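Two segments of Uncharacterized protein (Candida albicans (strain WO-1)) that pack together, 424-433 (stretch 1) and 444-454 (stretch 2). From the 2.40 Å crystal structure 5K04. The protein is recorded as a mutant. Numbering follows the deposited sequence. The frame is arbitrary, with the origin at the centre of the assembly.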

ATOM      1  N   THR A 424      20.111 -17.530   4.525  1.00 46.17           N
ATOM      2  CA  THR A 424      19.255 -18.447   3.777  1.00 43.76           C
ATOM      3  C   THR A 424      18.360 -17.679   2.795  1.00 44.58           C
ATOM      4  O   THR A 424      17.135 -17.811   2.776  1.00 30.66           O
ATOM      5  CB  THR A 424      18.417 -19.254   4.759  1.00 41.91           C
ATOM      6  OG1 THR A 424      17.701 -18.350   5.613  1.00 37.02           O
ATOM      7  CG2 THR A 424      19.300 -20.122   5.618  1.00 42.27           C
ATOM      8  N   ASN A 425      19.000 -16.862   1.955  1.00 47.52           N
ATOM      9  CA  ASN A 425      18.266 -15.912   1.121  1.00 46.63           C
ATOM     10  C   ASN A 425      17.500 -16.604  -0.002  1.00 45.34           C
ATOM     11  O   ASN A 425      16.607 -15.998  -0.608  1.00 36.67           O
ATOM     12  CB  ASN A 425      19.259 -14.892   0.583  1.00 44.30           C
ATOM     13  CG  ASN A 425      20.195 -14.372   1.671  1.00 44.26           C
ATOM     14  OD1 ASN A 425      19.768 -14.048   2.787  1.00 32.85           O
ATOM     15  ND2 ASN A 425      21.483 -14.329   1.360  1.00 43.78           N
ATOM     16  N   ASP A 426      17.816 -17.879  -0.206  1.00 50.10           N
ATOM     17  CA  ASP A 426      17.233 -18.777  -1.195  1.00 51.26           C
ATOM     18  C   ASP A 426      15.737 -19.019  -0.971  1.00 43.32           C
ATOM     19  O   ASP A 426      15.018 -19.341  -1.918  1.00 32.46           O
ATOM     20  CB  ASP A 426      18.009 -20.105  -1.066  1.00 44.28           C
ATOM     21  CG  ASP A 426      18.270 -20.757  -2.344  1.00 53.27           C
ATOM     22  OD1 ASP A 426      17.313 -20.956  -3.116  1.00 71.29           O
ATOM     23  OD2 ASP A 426      19.445 -21.101  -2.580  1.00 58.25           O
ATOM     24  N   LEU A 427      15.263 -18.900   0.276  1.00 46.52           N
ATOM     25  CA  LEU A 427      14.089 -19.625   0.757  1.00 50.54           C
ATOM     26  C   LEU A 427      12.881 -18.739   1.030  1.00 46.59           C
ATOM     27  O   LEU A 427      11.841 -19.242   1.478  1.00 25.66           O
ATOM     28  CB  LEU A 427      14.441 -20.393   2.040  1.00 51.79           C
ATOM     29  CG  LEU A 427      15.664 -21.311   1.987  1.00 51.72           C
ATOM     30  CD1 LEU A 427      15.908 -21.959   3.353  1.00 47.26           C
ATOM     31  CD2 LEU A 427      15.522 -22.371   0.873  1.00 38.41           C
ATOM     32  N   ILE A 428      12.985 -17.441   0.781  1.00 45.23           N
ATOM     33  CA  ILE A 428      11.892 -16.526   1.091  1.00 49.45           C
ATOM     34  C   ILE A 428      10.888 -16.433  -0.060  1.00 47.31           C
ATOM     35  O   ILE A 428       9.674 -16.514   0.154  1.00 40.69           O
ATOM     36  CB  ILE A 428      12.496 -15.154   1.456  1.00 45.95           C
ATOM     37  CG1 ILE A 428      13.356 -15.283   2.731  1.00 40.42           C
ATOM     38  CG2 ILE A 428      11.421 -14.105   1.566  1.00 38.55           C
ATOM     39  CD1 ILE A 428      14.004 -13.978   3.177  1.00 41.95           C
ATOM     40  N   PHE A 429      11.380 -16.282  -1.294  1.00 43.43           N
ATOM     41  CA  PHE A 429      10.504 -16.150  -2.459  1.00 38.52           C
ATOM     42  C   PHE A 429       9.465 -17.255  -2.592  1.00 33.88           C
ATOM     43  O   PHE A 429       8.325 -16.944  -2.982  1.00 28.72           O
ATOM     44  CB  PHE A 429      11.356 -16.088  -3.742  1.00 35.15           C
ATOM     45  CG  PHE A 429      11.449 -14.714  -4.328  1.00 41.16           C
ATOM     46  CD1 PHE A 429      10.319 -14.082  -4.831  1.00 35.00           C
ATOM     47  CD2 PHE A 429      12.666 -14.043  -4.375  1.00 42.67           C
ATOM     48  CE1 PHE A 429      10.400 -12.795  -5.364  1.00 42.83           C
ATOM     49  CE2 PHE A 429      12.764 -12.763  -4.917  1.00 37.61           C
ATOM     50  CZ  PHE A 429      11.632 -12.139  -5.412  1.00 45.09           C
ATOM     51  N   PRO A 430       9.769 -18.528  -2.327  1.00 37.81           N
ATOM     52  CA  PRO A 430       8.709 -19.546  -2.442  1.00 40.33           C
ATOM     53  C   PRO A 430       7.534 -19.296  -1.505  1.00 41.37           C
ATOM     54  O   PRO A 430       6.378 -19.548  -1.868  1.00 33.89           O
ATOM     55  CB  PRO A 430       9.453 -20.852  -2.114  1.00 41.20           C
ATOM     56  CG  PRO A 430      10.888 -20.576  -2.534  1.00 38.71           C
ATOM     57  CD  PRO A 430      11.099 -19.139  -2.099  1.00 37.24           C
ATOM     58  N   ILE A 431       7.804 -18.761  -0.313  1.00 49.89           N
ATOM     59  CA  ILE A 431       6.744 -18.475   0.651  1.00 45.97           C
ATOM     60  C   ILE A 431       5.910 -17.289   0.191  1.00 40.08           C
ATOM     61  O   ILE A 431       4.674 -17.352   0.162  1.00 30.86           O
ATOM     62  CB  ILE A 431       7.358 -18.224   2.037  1.00 38.75           C
ATOM     63  CG1 ILE A 431       8.174 -19.451   2.469  1.00 42.68           C
ATOM     64  CG2 ILE A 431       6.280 -17.896   3.048  1.00 32.93           C
ATOM     65  CD1 ILE A 431       9.109 -19.175   3.614  1.00 47.85           C
ATOM     66  N   TYR A 432       6.587 -16.194  -0.167  1.00 42.74           N
ATOM     67  CA  TYR A 432       5.954 -14.986  -0.704  1.00 41.11           C
ATOM     68  C   TYR A 432       5.034 -15.309  -1.873  1.00 38.31           C
ATOM     69  O   TYR A 432       3.879 -14.862  -1.919  1.00 26.28           O
ATOM     70  CB  TYR A 432       7.057 -14.011  -1.137  1.00 44.29           C
ATOM     71  CG  TYR A 432       6.644 -12.615  -1.582  1.00 44.18           C
ATOM     72  CD1 TYR A 432       6.263 -12.348  -2.895  1.00 39.52           C
ATOM     73  CD2 TYR A 432       6.687 -11.553  -0.692  1.00 38.65           C
ATOM     74  CE1 TYR A 432       5.912 -11.045  -3.297  1.00 36.18           C
ATOM     75  CE2 TYR A 432       6.338 -10.261  -1.080  1.00 40.52           C
ATOM     76  CZ  TYR A 432       5.955 -10.011  -2.378  1.00 34.91           C
ATOM     77  OH  TYR A 432       5.612  -8.717  -2.733  1.00 21.65           O
ATOM     78  N   ASN A 433       5.530 -16.118  -2.816  1.00 39.63           N
ATOM     79  CA  ASN A 433       4.734 -16.500  -3.983  1.00 38.74           C
ATOM     80  C   ASN A 433       3.614 -17.484  -3.638  1.00 42.09           C
ATOM     81  O   ASN A 433       2.586 -17.502  -4.319  1.00 30.55           O
ATOM     82  CB  ASN A 433       5.643 -17.105  -5.046  1.00 39.58           C
ATOM     83  CG  ASN A 433       6.580 -16.088  -5.660  1.00 45.43           C
ATOM     84  OD1 ASN A 433       6.295 -14.894  -5.681  1.00 44.92           O
ATOM     85  ND2 ASN A 433       7.703 -16.565  -6.180  1.00 59.15           N
ATOM     86  N   THR A 444       2.946  -3.136  -0.325  1.00 45.43           N
ATOM     87  CA  THR A 444       2.915  -3.218   1.133  1.00 41.75           C
ATOM     88  C   THR A 444       3.772  -4.343   1.710  1.00 35.52           C
ATOM     89  O   THR A 444       4.130  -4.265   2.891  1.00 21.85           O
ATOM     90  CB  THR A 444       1.459  -3.354   1.641  1.00 34.38           C
ATOM     91  OG1 THR A 444       0.833  -4.531   1.110  1.00 24.72           O
ATOM     92  CG2 THR A 444       0.643  -2.138   1.219  1.00 44.21           C
ATOM     93  N   LEU A 445       4.138  -5.364   0.908  1.00 36.97           N
ATOM     94  CA  LEU A 445       4.781  -6.585   1.415  1.00 35.43           C
ATOM     95  C   LEU A 445       6.148  -6.890   0.803  1.00 34.84           C
ATOM     96  O   LEU A 445       6.845  -7.793   1.285  1.00 26.63           O
ATOM     97  CB  LEU A 445       3.849  -7.791   1.185  1.00 32.96           C
ATOM     98  CG  LEU A 445       2.532  -7.651   1.967  1.00 35.85           C
ATOM     99  CD1 LEU A 445       1.557  -8.776   1.636  1.00 34.63           C
ATOM    100  CD2 LEU A 445       2.815  -7.571   3.493  1.00 26.40           C
ATOM    101  N   ASN A 446       6.503  -6.210  -0.276  1.00 38.72           N
ATOM    102  CA  ASN A 446       7.791  -6.187  -0.953  1.00 49.74           C
ATOM    103  C   ASN A 446       8.998  -6.419  -0.055  1.00 39.06           C
ATOM    104  O   ASN A 446       9.907  -7.191  -0.374  1.00 32.47           O
ATOM    105  CB  ASN A 446       7.899  -4.796  -1.560  1.00 64.95           C
ATOM    106  CG  ASN A 446       8.858  -4.708  -2.621  1.00 68.89           C
ATOM    107  OD1 ASN A 446       9.780  -5.504  -2.692  1.00 86.04           O
ATOM    108  ND2 ASN A 446       8.687  -3.704  -3.474  1.00 69.87           N
ATOM    109  N   TYR A 447       9.029  -5.642   1.028  1.00 41.38           N
ATOM    110  CA  TYR A 447      10.191  -5.559   1.893  1.00 34.54           C
ATOM    111  C   TYR A 447      10.526  -6.902   2.529  1.00 38.05           C
ATOM    112  O   TYR A 447      11.657  -7.083   2.992  1.00 30.47           O
ATOM    113  CB  TYR A 447       9.932  -4.505   2.957  1.00 32.00           C
ATOM    114  CG  TYR A 447       8.973  -4.952   4.054  1.00 33.08           C
ATOM    115  CD1 TYR A 447       9.448  -5.627   5.187  1.00 34.86           C
ATOM    116  CD2 TYR A 447       7.601  -4.684   3.979  1.00 33.07           C
ATOM    117  CE1 TYR A 447       8.572  -6.046   6.221  1.00 37.99           C
ATOM    118  CE2 TYR A 447       6.720  -5.098   5.012  1.00 36.50           C
ATOM    119  CZ  TYR A 447       7.214  -5.783   6.121  1.00 33.18           C
ATOM    120  OH  TYR A 447       6.361  -6.180   7.122  1.00 28.89           O
ATOM    121  N   TYR A 448       9.563  -7.841   2.566  1.00 33.21           N
ATOM    122  CA  TYR A 448       9.857  -9.206   2.996  1.00 37.04           C
ATOM    123  C   TYR A 448      10.897  -9.872   2.102  1.00 37.08           C
ATOM    124  O   TYR A 448      11.516 -10.853   2.520  1.00 30.41           O
ATOM    125  CB  TYR A 448       8.574 -10.064   3.022  1.00 40.14           C
ATOM    126  CG  TYR A 448       7.729  -9.906   4.271  1.00 38.98           C
ATOM    127  CD1 TYR A 448       8.058 -10.567   5.458  1.00 39.17           C
ATOM    128  CD2 TYR A 448       6.609  -9.092   4.264  1.00 35.01           C
ATOM    129  CE1 TYR A 448       7.290 -10.417   6.615  1.00 37.70           C
ATOM    130  CE2 TYR A 448       5.837  -8.921   5.402  1.00 47.55           C
ATOM    131  CZ  TYR A 448       6.174  -9.596   6.579  1.00 36.92           C
ATOM    132  OH  TYR A 448       5.401  -9.420   7.692  1.00 27.01           O
ATOM    133  N   LEU A 449      11.098  -9.362   0.886  1.00 45.84           N
ATOM    134  CA  LEU A 449      12.076  -9.896  -0.052  1.00 45.27           C
ATOM    135  C   LEU A 449      13.421  -9.176   0.027  1.00 38.03           C
ATOM    136  O   LEU A 449      14.307  -9.442  -0.796  1.00 32.74           O
ATOM    137  CB  LEU A 449      11.520  -9.813  -1.470  1.00 45.55           C
ATOM    138  CG  LEU A 449      10.166 -10.499  -1.710  1.00 44.06           C
ATOM    139  CD1 LEU A 449       9.556 -10.031  -3.031  1.00 34.54           C
ATOM    140  CD2 LEU A 449      10.324 -12.034  -1.702  1.00 36.73           C
ATOM    141  N   THR A 450      13.589  -8.293   1.013  1.00 38.59           N
ATOM    142  CA  THR A 450      14.786  -7.458   1.132  1.00 34.90           C
ATOM    143  C   THR A 450      16.080  -8.265   0.986  1.00 40.64           C
ATOM    144  O   THR A 450      16.990  -7.862   0.252  1.00 26.77           O
ATOM    145  CB  THR A 450      14.744  -6.732   2.482  1.00 35.07           C
ATOM    146  OG1 THR A 450      13.611  -5.842   2.522  1.00 25.73           O
ATOM    147  CG2 THR A 450      16.039  -5.956   2.748  1.00 36.09           C
ATOM    148  N   THR A 451      16.176  -9.411   1.667  1.00 43.11           N
ATOM    149  CA  THR A 451      17.411 -10.194   1.742  1.00 33.52           C
ATOM    150  C   THR A 451      17.524 -11.260   0.660  1.00 38.48           C
ATOM    151  O   THR A 451      18.515 -11.998   0.640  1.00 29.72           O
ATOM    152  CB  THR A 451      17.526 -10.880   3.112  1.00 37.68           C
ATOM    153  OG1 THR A 451      16.448 -11.815   3.270  1.00 23.64           O
ATOM    154  CG2 THR A 451      17.468  -9.852   4.243  1.00 37.07           C
ATOM    155  N   THR A 452      16.541 -11.367  -0.232  1.00 43.35           N
ATOM    156  CA  THR A 452      16.598 -12.362  -1.291  1.00 44.24           C
ATOM    157  C   THR A 452      17.854 -12.179  -2.143  1.00 42.12           C
ATOM    158  O   THR A 452      18.341 -11.061  -2.344  1.00 30.64           O
ATOM    159  CB  THR A 452      15.333 -12.287  -2.154  1.00 35.69           C
ATOM    160  OG1 THR A 452      15.111 -10.936  -2.577  1.00 24.72           O
ATOM    161  CG2 THR A 452      14.131 -12.761  -1.338  1.00 35.60           C
ATOM    162  N   ASN A 453      18.373 -13.317  -2.648  1.00 46.60           N
ATOM    163  CA  ASN A 453      19.634 -13.491  -3.359  1.00 47.19           C
ATOM    164  C   ASN A 453      19.543 -12.975  -4.798  1.00 47.54           C
ATOM    165  O   ASN A 453      18.478 -13.042  -5.428  1.00 26.87           O
ATOM    166  CB  ASN A 453      20.027 -14.970  -3.368  1.00 36.30           C
ATOM    167  CG  ASN A 453      18.910 -15.872  -3.894  1.00 44.07           C
ATOM    168  OD1 ASN A 453      17.766 -15.817  -3.428  1.00 31.52           O
ATOM    169  ND2 ASN A 453      19.239 -16.698  -4.896  1.00 51.47           N
ATOM    170  N   PRO A 454      20.673 -12.477  -5.347  1.00 48.76           N
ATOM    171  CA  PRO A 454      20.681 -11.894  -6.706  1.00 46.22           C
ATOM    172  C   PRO A 454      20.732 -12.952  -7.799  1.00 46.56           C
ATOM    173  O   PRO A 454      21.697 -13.075  -8.553  1.00 47.21           O
ATOM    174  CB  PRO A 454      21.936 -11.017  -6.675  1.00 46.75           C
ATOM    175  CG  PRO A 454      22.855 -11.734  -5.761  1.00 45.03           C
ATOM    176  CD  PRO A 454      21.998 -12.386  -4.702  1.00 40.58           C
TER

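What forms the centre of the contact? The forked end of Leu 449 is the main bump, and two aromatic rings and an isoleucine receive it. Its CA-to-CB bond points sideways, but with chi1 at m and chi2 at t the two methyls come round to stretch 1. Leu 449 CD2 lies over a face of the Phe 429 ring, 3.7 Å from the ring centroid and 9° off the normal. Leu 449 CD1 lies over a face of the Tyr 432 ring, 3.6 Å from that centroid and 11° off the normal. Each methyl thus directs C-H bonds at a pi cloud, and a branched leucine suits the place because one side chain can meet both rings. Leu 449 CD2 also touches Ile 428 CG2 at 4.0 Å.

How does Tyr 432 fit round Leu 449 CD1? Its side chain, at chi1 t, reaches toward stretch 2 and meets the backbone there with its edge. Tyr 432 CE2 is 3.5 Å from Leu 445 O and 4.2 Å from Leu 445 CB, while Tyr 432 CD2 lies 4.4 Å from Tyr 448 CB. The rim of the ring therefore runs along the chain where it leaves the helix at Asn 446 and enters a 3-10 segment, and one flat face is left for Leu 449. The buried ring keeps its polar end satisfied, since the hydroxyl is hydrogen-bonded to a residue just beyond one of the stretches.

What fills the space between the rings and the loop end? Ile 428 points toward stretch 2 and spreads its branches there: Ile 428 CG2 sits 3.4 Å from Tyr 448 O, and Ile 428 CD1 reaches 3.3 Å from Thr 451 OG1. Thr 452 presents its methyl, Thr 452 CG2, 3.6 Å from Phe 429 CD2 and 4.0 Å from Ile 428 CB. Its hydroxyl turns back within its own stretch, where Thr 452 OG1 donates a very short hydrogen bond of 2.5 Å to Leu 449 O. This ties down the type I turn from Leu 449 to Thr 452 and leaves the methyl for apolar packing.

How do the chains close together at the far end? Their backbones are nearest, by CA, at Asn 425 and Thr 452, where Asn 425 CA and Thr 452 CA are 4.6 Å apart. Asn 425 points toward stretch 2, with Asn 425 CB only 3.0 Å from Thr 451 O, and Asn 453 points back, Asn 453 CB lying 4.0 Å from Asn 425 CB. The two stretches together bury 585 Å², much of it through side chains fitted against one another.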